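Local coordinates for protein octopine dehydrogenase (Pecten maximus, PDB 3C7A) that catalyses the NADH-dependent reductive condensation of L-arginine with pyruvate to give D-octopine, and the reverse reaction, at residues A[183-188]-A[192-197]; A[161-166]-A[280-285]. All coordinates share one frame; numbering follows the deposited sequence.

Interaction 1 (A[183-188]-A[192-197]); sequences TLQMLH and PVFRLA
Gln185 and Phe194 face each other across a tight helix-to-strand return: helix 183-188 and strand 193-196 run nearly antiparallel, 163° between their directions, with axes 9.1 Å apart at closest approach. The carboxamide of Gln185 bridges to the strand's backbone. Its CG lies anti to the backbone N (chi1 -170°) and the chain bends at chi2, which carries the amide across to the strand. There Gln185 OE1 accepts from Phe194 N at 3.2 Å, an almost straight bond in the carbonyl plane. Gln185 NE2 donates to Pro192 O at 3.1 Å, close to its own amide plane but tilted out of the proline carbonyl plane. NE2 also donates to Gly189 O, so the amide is gripped by three bonds and its rotation is fixed. Beside these bonds the Phe194 ring drives its edge into the face of His188, a T-shaped pair with centroids 5.3 Å apart and planes at 84°; CZ sits over the centre of the imidazole. Phe194 CE2 also lies 4.0 Å from Leu184 O, which meets the ring edge in plane. Pro192, preceded by a cis peptide bond, has its own carbonyl O over one face of Phe194. The contact closes the beta-alpha-beta unit of strand 156-171, helix 180-188 and strand 193-196: Phe194 also packs on Leu166 and meets Phe141 edge-to-face, while His188 lies against Trp146.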
ATOM      1  N   THR A 183      12.557  14.972   8.574  1.00 13.02           N
ATOM      2  CA  THR A 183      13.427  14.578   7.453  1.00 12.90           C
ATOM      3  C   THR A 183      12.614  14.264   6.189  1.00 12.85           C
ATOM      4  O   THR A 183      12.973  14.703   5.092  1.00 12.83           O
ATOM      5  CB  THR A 183      14.349  13.377   7.815  1.00 12.91           C
ATOM      6  OG1 THR A 183      15.103  13.679   8.996  1.00 12.73           O
ATOM      7  CG2 THR A 183      15.321  13.062   6.676  1.00 12.95           C
ATOM      8  N   LEU A 184      11.525  13.514   6.352  1.00 12.73           N
ATOM      9  CA  LEU A 184      10.632  13.177   5.238  1.00 12.72           C
ATOM     10  C   LEU A 184       9.926  14.402   4.646  1.00 12.82           C
ATOM     11  O   LEU A 184       9.747  14.487   3.429  1.00 12.73           O
ATOM     12  CB  LEU A 184       9.604  12.113   5.658  1.00 12.70           C
ATOM     13  CG  LEU A 184       9.870  10.613   5.419  1.00 12.49           C
ATOM     14  CD1 LEU A 184       9.837  10.263   3.926  1.00 12.53           C
ATOM     15  CD2 LEU A 184      11.171  10.127   6.062  1.00 12.15           C
ATOM     16  N   GLN A 185       9.544  15.345   5.506  1.00 12.88           N
ATOM     17  CA  GLN A 185       8.925  16.605   5.075  1.00 13.08           C
ATOM     18  C   GLN A 185       9.876  17.450   4.213  1.00 13.24           C
ATOM     19  O   GLN A 185       9.454  18.046   3.218  1.00 13.31           O
ATOM     20  CB  GLN A 185       8.436  17.405   6.293  1.00 13.09           C
ATOM     21  CG  GLN A 185       7.554  18.614   5.964  1.00 13.14           C
ATOM     22  CD  GLN A 185       6.170  18.225   5.464  1.00 13.02           C
ATOM     23  OE1 GLN A 185       5.380  17.618   6.188  1.00 13.10           O
ATOM     24  NE2 GLN A 185       5.867  18.586   4.221  1.00 12.69           N
ATOM     25  N   MET A 186      11.153  17.481   4.600  1.00 13.41           N
ATOM     26  CA  MET A 186      12.205  18.216   3.883  1.00 13.63           C
ATOM     27  C   MET A 186      12.383  17.748   2.429  1.00 13.73           C
ATOM     28  O   MET A 186      12.580  18.569   1.525  1.00 13.63           O
ATOM     29  CB  MET A 186      13.532  18.117   4.660  1.00 13.75           C
ATOM     30  CG  MET A 186      14.737  18.842   4.039  1.00 14.06           C
ATOM     31  SD  MET A 186      15.758  17.823   2.938  1.00 14.92           S
ATOM     32  CE  MET A 186      16.622  16.781   4.116  1.00 14.59           C
ATOM     33  N   LEU A 187      12.312  16.435   2.215  1.00 13.76           N
ATOM     34  CA  LEU A 187      12.501  15.846   0.885  1.00 13.86           C
ATOM     35  C   LEU A 187      11.352  16.147  -0.087  1.00 13.99           C
ATOM     36  O   LEU A 187      11.585  16.305  -1.289  1.00 14.01           O
ATOM     37  CB  LEU A 187      12.729  14.328   0.985  1.00 13.79           C
ATOM     38  CG  LEU A 187      13.956  13.791   1.739  1.00 13.68           C
ATOM     39  CD1 LEU A 187      13.850  12.286   1.938  1.00 13.68           C
ATOM     40  CD2 LEU A 187      15.273  14.146   1.043  1.00 13.67           C
ATOM     41  N   HIS A 188      10.128  16.235   0.438  1.00 14.17           N
ATOM     42  CA  HIS A 188       8.920  16.427  -0.383  1.00 14.38           C
ATOM     43  C   HIS A 188       8.573  17.892  -0.689  1.00 14.64           C
ATOM     44  O   HIS A 188       8.057  18.194  -1.770  1.00 14.62           O
ATOM     45  CB  HIS A 188       7.712  15.728   0.262  1.00 14.34           C
ATOM     46  CG  HIS A 188       7.752  14.232   0.165  1.00 14.23           C
ATOM     47  ND1 HIS A 188       6.955  13.520  -0.707  1.00 14.42           N
ATOM     48  CD2 HIS A 188       8.494  13.314   0.829  1.00 13.95           C
ATOM     49  CE1 HIS A 188       7.203  12.229  -0.576  1.00 13.99           C
ATOM     50  NE2 HIS A 188       8.133  12.077   0.350  1.00 14.35           N
ATOM     51  N   PRO A 192       2.531  17.293   0.551  1.00 15.63           N
ATOM     52  CA  PRO A 192       1.494  17.333   1.597  1.00 15.54           C
ATOM     53  C   PRO A 192       2.060  17.537   3.004  1.00 15.42           C
ATOM     54  O   PRO A 192       3.253  17.312   3.230  1.00 15.31           O
ATOM     55  CB  PRO A 192       0.840  15.942   1.506  1.00 15.50           C
ATOM     56  CG  PRO A 192       1.490  15.244   0.330  1.00 15.59           C
ATOM     57  CD  PRO A 192       2.806  15.910   0.131  1.00 15.61           C
ATOM     58  N   VAL A 193       1.202  17.960   3.935  1.00 15.34           N
ATOM     59  CA  VAL A 193       1.574  18.099   5.349  1.00 15.33           C
ATOM     60  C   VAL A 193       1.392  16.752   6.066  1.00 15.28           C
ATOM     61  O   VAL A 193       0.281  16.216   6.117  1.00 15.16           O
ATOM     62  CB  VAL A 193       0.743  19.211   6.064  1.00 15.33           C
ATOM     63  CG1 VAL A 193       1.216  19.409   7.502  1.00 15.32           C
ATOM     64  CG2 VAL A 193       0.818  20.532   5.299  1.00 15.49           C
ATOM     65  N   PHE A 194       2.483  16.216   6.615  1.00 15.38           N
ATOM     66  CA  PHE A 194       2.476  14.889   7.250  1.00 15.47           C
ATOM     67  C   PHE A 194       2.151  14.915   8.750  1.00 15.52           C
ATOM     68  O   PHE A 194       2.460  15.885   9.447  1.00 15.41           O
ATOM     69  CB  PHE A 194       3.819  14.165   7.042  1.00 15.45           C
ATOM     70  CG  PHE A 194       4.188  13.931   5.592  1.00 15.51           C
ATOM     71  CD1 PHE A 194       3.224  13.582   4.646  1.00 15.64           C
ATOM     72  CD2 PHE A 194       5.517  14.022   5.186  1.00 15.36           C
ATOM     73  CE1 PHE A 194       3.576  13.357   3.312  1.00 15.59           C
ATOM     74  CE2 PHE A 194       5.879  13.796   3.856  1.00 15.71           C
ATOM     75  CZ  PHE A 194       4.906  13.463   2.919  1.00 15.49           C
ATOM     76  N   ARG A 195       1.534  13.832   9.228  1.00 15.60           N
ATOM     77  CA  ARG A 195       1.274  13.614  10.660  1.00 15.79           C
ATOM     78  C   ARG A 195       1.508  12.145  11.058  1.00 15.80           C
ATOM     79  O   ARG A 195       1.599  11.268  10.193  1.00 15.67           O
ATOM     80  CB  ARG A 195      -0.150  14.060  11.034  1.00 15.79           C
ATOM     81  CG  ARG A 195      -1.263  13.141  10.527  1.00 15.89           C
ATOM     82  CD  ARG A 195      -2.651  13.687  10.851  1.00 16.00           C
ATOM     83  NE  ARG A 195      -3.707  12.734  10.507  1.00 16.43           N
ATOM     84  CZ  ARG A 195      -4.255  12.607   9.299  1.00 16.94           C
ATOM     85  NH1 ARG A 195      -3.858  13.376   8.289  1.00 17.00           N
ATOM     86  NH2 ARG A 195      -5.208  11.706   9.096  1.00 16.91           N
ATOM     87  N   LEU A 196       1.602  11.889  12.363  1.00 15.92           N
ATOM     88  CA  LEU A 196       1.795  10.532  12.893  1.00 16.04           C
ATOM     89  C   LEU A 196       0.506   9.894  13.420  1.00 16.00           C
ATOM     90  O   LEU A 196      -0.268  10.537  14.133  1.00 15.96           O
ATOM     91  CB  LEU A 196       2.864  10.530  13.995  1.00 16.11           C
ATOM     92  CG  LEU A 196       4.252   9.922  13.739  1.00 16.30           C
ATOM     93  CD1 LEU A 196       4.868  10.352  12.413  1.00 16.60           C
ATOM     94  CD2 LEU A 196       5.189  10.249  14.895  1.00 16.25           C
ATOM     95  N   ALA A 197       0.293   8.627  13.064  1.00 15.87           N
ATOM     96  CA  ALA A 197      -0.836   7.839  13.573  1.00 15.79           C
ATOM     97  C   ALA A 197      -0.511   7.217  14.936  1.00 15.68           C
ATOM     98  O   ALA A 197       0.649   7.203  15.355  1.00 15.71           O
ATOM     99  CB  ALA A 197      -1.233   6.763  12.565  1.00 15.82           C
TER

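Interaction 2 (A[161-166]-A[280-285]); sequences GTKSVL and LEYYHE
Lys163 meets Tyr282 where the strands of the Rossmann-type dinucleotide-binding domain face the alpha-helical domain of the opine dehydrogenases. Lys163 sits in the short break between strand segments 161-162 and 165-166, and Tyr282 lies in the C-terminal turn of helix 275-282. Tyr282 was modelled in two conformers, and its contacts, including the packing on Tyr283, are described for one of them. The lysine chain leaves CB with CG beside the backbone N, then turns sharply at chi2 (-89°); beyond this bend it is extended, so that CD, CE and NZ run out to the tyrosine. CB and CG meet nothing of 280-285. Lys163 CD is the first atom to touch, 3.9 Å from Tyr282 OH, and Lys163 NZ reaches the same oxygen at 3.3 Å, a close polar approach. The ammonium comes to the phenol obliquely, and the two side chains cross at about a right angle. Nearer the backbone, Tyr282 CD2 lies 3.6 Å above the plane of the Tyr283 ring, over its centre. The surface buried between the two segments is small, 83 Å². The Lys163 side chain is about 7 Å from the bound NAD and about 5 Å from the side chain of Thr143, which binds pyruvate. A water lies between the segments on two weak bonds, 3.5 Å from Ser164 N, whose hydrogen it accepts, and 3.5 Å from Tyr282 OH.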
ATOM      1  N   GLY A 161      -1.480  15.793  -9.916  1.00 18.73           N
ATOM      2  CA  GLY A 161      -2.038  16.341  -8.674  1.00 18.49           C
ATOM      3  C   GLY A 161      -1.322  15.869  -7.415  1.00 18.30           C
ATOM      4  O   GLY A 161      -0.654  14.834  -7.430  1.00 18.24           O
ATOM      5  N   THR A 162      -1.475  16.629  -6.329  1.00 18.13           N
ATOM      6  CA  THR A 162      -0.823  16.337  -5.043  1.00 17.99           C
ATOM      7  C   THR A 162      -1.812  16.453  -3.872  1.00 17.95           C
ATOM      8  O   THR A 162      -2.555  17.436  -3.773  1.00 17.85           O
ATOM      9  CB  THR A 162       0.388  17.283  -4.796  1.00 17.99           C
ATOM     10  OG1 THR A 162       1.291  17.219  -5.907  1.00 17.96           O
ATOM     11  CG2 THR A 162       1.140  16.910  -3.518  1.00 18.00           C
ATOM     12  N   LYS A 163      -1.809  15.448  -2.993  1.00 17.80           N
ATOM     13  CA  LYS A 163      -2.657  15.422  -1.791  1.00 17.74           C
ATOM     14  C   LYS A 163      -2.327  16.575  -0.834  1.00 17.55           C
ATOM     15  O   LYS A 163      -1.183  17.030  -0.777  1.00 17.47           O
ATOM     16  CB  LYS A 163      -2.501  14.087  -1.047  1.00 17.79           C
ATOM     17  CG  LYS A 163      -2.867  12.835  -1.847  1.00 18.10           C
ATOM     18  CD  LYS A 163      -4.341  12.481  -1.722  1.00 18.79           C
ATOM     19  CE  LYS A 163      -4.637  11.124  -2.346  1.00 19.18           C
ATOM     20  NZ  LYS A 163      -6.080  10.762  -2.253  1.00 19.54           N
ATOM     21  N   SER A 164      -3.329  17.036  -0.084  1.00 17.33           N
ATOM     22  CA  SER A 164      -3.133  18.134   0.873  1.00 17.18           C
ATOM     23  C   SER A 164      -2.601  17.677   2.241  1.00 16.94           C
ATOM     24  O   SER A 164      -1.804  18.386   2.862  1.00 16.93           O
ATOM     25  CB  SER A 164      -4.410  18.974   1.026  1.00 17.21           C
ATOM     26  OG  SER A 164      -5.484  18.212   1.549  1.00 17.79           O
ATOM     27  N   VAL A 165      -3.050  16.505   2.700  1.00 16.61           N
ATOM     28  CA  VAL A 165      -2.572  15.889   3.956  1.00 16.29           C
ATOM     29  C   VAL A 165      -2.310  14.379   3.789  1.00 15.99           C
ATOM     30  O   VAL A 165      -2.860  13.757   2.875  1.00 15.97           O
ATOM     31  CB  VAL A 165      -3.556  16.120   5.149  1.00 16.35           C
ATOM     32  CG1 VAL A 165      -3.558  17.585   5.593  1.00 16.46           C
ATOM     33  CG2 VAL A 165      -4.973  15.647   4.809  1.00 16.34           C
ATOM     34  N   LEU A 166      -1.482  13.803   4.671  1.00 15.62           N
ATOM     35  CA  LEU A 166      -1.143  12.362   4.643  1.00 15.27           C
ATOM     36  C   LEU A 166      -0.581  11.856   5.989  1.00 15.01           C
ATOM     37  O   LEU A 166       0.117  12.595   6.684  1.00 14.95           O
ATOM     38  CB  LEU A 166      -0.145  12.064   3.511  1.00 15.22           C
ATOM     39  CG  LEU A 166      -0.108  10.661   2.891  1.00 15.39           C
ATOM     40  CD1 LEU A 166      -1.359  10.381   2.061  1.00 15.32           C
ATOM     41  CD2 LEU A 166       1.139  10.494   2.031  1.00 15.24           C
ATOM     42  N   LEU A 280     -17.729  11.450   4.828  1.00 22.31           N
ATOM     43  CA  LEU A 280     -18.224  12.801   5.111  1.00 22.81           C
ATOM     44  C   LEU A 280     -17.131  13.765   5.584  1.00 23.18           C
ATOM     45  O   LEU A 280     -17.241  14.976   5.382  1.00 23.23           O
ATOM     46  CB  LEU A 280     -19.386  12.761   6.114  1.00 22.77           C
ATOM     47  CG  LEU A 280     -20.815  12.629   5.567  1.00 22.77           C
ATOM     48  CD1 LEU A 280     -21.078  11.269   4.916  1.00 22.76           C
ATOM     49  CD2 LEU A 280     -21.830  12.889   6.673  1.00 22.75           C
ATOM     50  N   GLU A 281     -16.084  13.224   6.202  1.00 23.64           N
ATOM     51  CA  GLU A 281     -14.963  14.031   6.692  1.00 24.10           C
ATOM     52  C   GLU A 281     -14.010  14.506   5.587  1.00 24.56           C
ATOM     53  O   GLU A 281     -13.387  15.564   5.725  1.00 24.61           O
ATOM     54  CB  GLU A 281     -14.168  13.264   7.758  1.00 24.09           C
ATOM     55  CG  GLU A 281     -14.813  13.223   9.148  1.00 23.98           C
ATOM     56  CD  GLU A 281     -14.013  12.407  10.165  1.00 24.12           C
ATOM     57  OE1 GLU A 281     -13.021  11.748   9.779  1.00 24.20           O
ATOM     58  OE2 GLU A 281     -14.382  12.421  11.360  1.00 23.86           O
ATOM     59  N   TYR A 282     -13.913  13.739   4.497  1.00 24.93           N
ATOM     60  CA  TYR A 282     -12.912  13.970   3.445  0.62 25.23           C
ATOM     61  C   TYR A 282     -13.503  14.414   2.098  1.00 25.37           C
ATOM     62  O   TYR A 282     -12.852  15.128   1.331  1.00 25.37           O
ATOM     63  CB  TYR A 282     -12.053  12.706   3.261  0.62 25.29           C
ATOM     64  CG  TYR A 282     -10.993  12.793   2.177  0.62 25.47           C
ATOM     65  CD1 TYR A 282      -9.788  13.463   2.403  0.62 25.56           C
ATOM     66  CD2 TYR A 282     -11.189  12.194   0.933  0.62 25.53           C
ATOM     67  CE1 TYR A 282      -8.811  13.541   1.411  0.62 25.64           C
ATOM     68  CE2 TYR A 282     -10.220  12.266  -0.065  0.62 25.55           C
ATOM     69  CZ  TYR A 282      -9.035  12.939   0.181  0.62 25.54           C
ATOM     70  OH  TYR A 282      -8.075  13.012  -0.803  0.62 25.46           O
ATOM     71  N   TYR A 283     -14.726  13.973   1.804  1.00 25.68           N
ATOM     72  CA  TYR A 283     -15.362  14.279   0.513  1.00 26.14           C
ATOM     73  C   TYR A 283     -16.536  15.270   0.583  1.00 26.46           C
ATOM     74  O   TYR A 283     -17.347  15.335  -0.346  1.00 26.51           O
ATOM     75  CB  TYR A 283     -15.818  12.989  -0.186  1.00 26.13           C
ATOM     76  CG  TYR A 283     -14.731  12.233  -0.927  1.00 26.20           C
ATOM     77  CD1 TYR A 283     -14.107  12.784  -2.049  1.00 26.01           C
ATOM     78  CD2 TYR A 283     -14.346  10.955  -0.521  1.00 26.08           C
ATOM     79  CE1 TYR A 283     -13.116  12.089  -2.737  1.00 26.19           C
ATOM     80  CE2 TYR A 283     -13.357  10.249  -1.204  1.00 26.23           C
ATOM     81  CZ  TYR A 283     -12.746  10.823  -2.310  1.00 26.26           C
ATOM     82  OH  TYR A 283     -11.767  10.131  -2.987  1.00 26.29           O
ATOM     83  N   HIS A 284     -16.612  16.051   1.660  1.00 26.83           N
ATOM     84  CA  HIS A 284     -17.768  16.928   1.912  1.00 27.24           C
ATOM     85  C   HIS A 284     -18.072  17.954   0.808  1.00 27.44           C
ATOM     86  O   HIS A 284     -19.239  18.252   0.542  1.00 27.46           O
ATOM     87  CB  HIS A 284     -17.644  17.626   3.275  1.00 27.27           C
ATOM     88  CG  HIS A 284     -16.438  18.504   3.403  1.00 27.45           C
ATOM     89  ND1 HIS A 284     -16.417  19.810   2.961  1.00 27.63           N
ATOM     90  CD2 HIS A 284     -15.213  18.266   3.929  1.00 27.52           C
ATOM     91  CE1 HIS A 284     -15.230  20.336   3.204  1.00 27.67           C
ATOM     92  NE2 HIS A 284     -14.481  19.420   3.793  1.00 27.63           N
ATOM     93  N   GLU A 285     -17.028  18.480   0.170  1.00 27.69           N
ATOM     94  CA  GLU A 285     -17.185  19.512  -0.859  1.00 28.06           C
ATOM     95  C   GLU A 285     -17.680  18.962  -2.206  1.00 28.06           C
ATOM     96  O   GLU A 285     -18.175  19.721  -3.045  1.00 28.09           O
ATOM     97  CB  GLU A 285     -15.876  20.292  -1.046  1.00 28.05           C
ATOM     98  CG  GLU A 285     -16.067  21.715  -1.578  1.00 28.39           C
ATOM     99  CD  GLU A 285     -14.758  22.437  -1.873  1.00 28.55           C
ATOM    100  OE1 GLU A 285     -13.734  22.142  -1.217  1.00 29.06           O
ATOM    101  OE2 GLU A 285     -14.760  23.315  -2.765  1.00 29.25           O
TER
HETATM  102  O   HOH W   1      -6.433  16.067  -1.261  1.00 26.99           O

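From the N terminus, the chain first reaches 161-166, in the long strand 156-171, then runs through helix 180-188 and turns back at once into strand 193-196. Interaction 1 closes this short local loop, three residues between its segments, within one beta-alpha-beta unit. Interaction 2 closes a much longer loop, 113 residues between its segments, reaching helix 275-282 of the alpha-helical domain; interaction 1 lies wholly within that span. The two meet in the sheet, where strands 156-171 and 193-196 are parallel neighbours: Val193 N lies 3.2 Å from Ser164 O, probably hydrogen-bonded. Interaction 1 thus ties a helix to the sheet, and interaction 2 brings the sheet's long strand lightly against the alpha-helical domain.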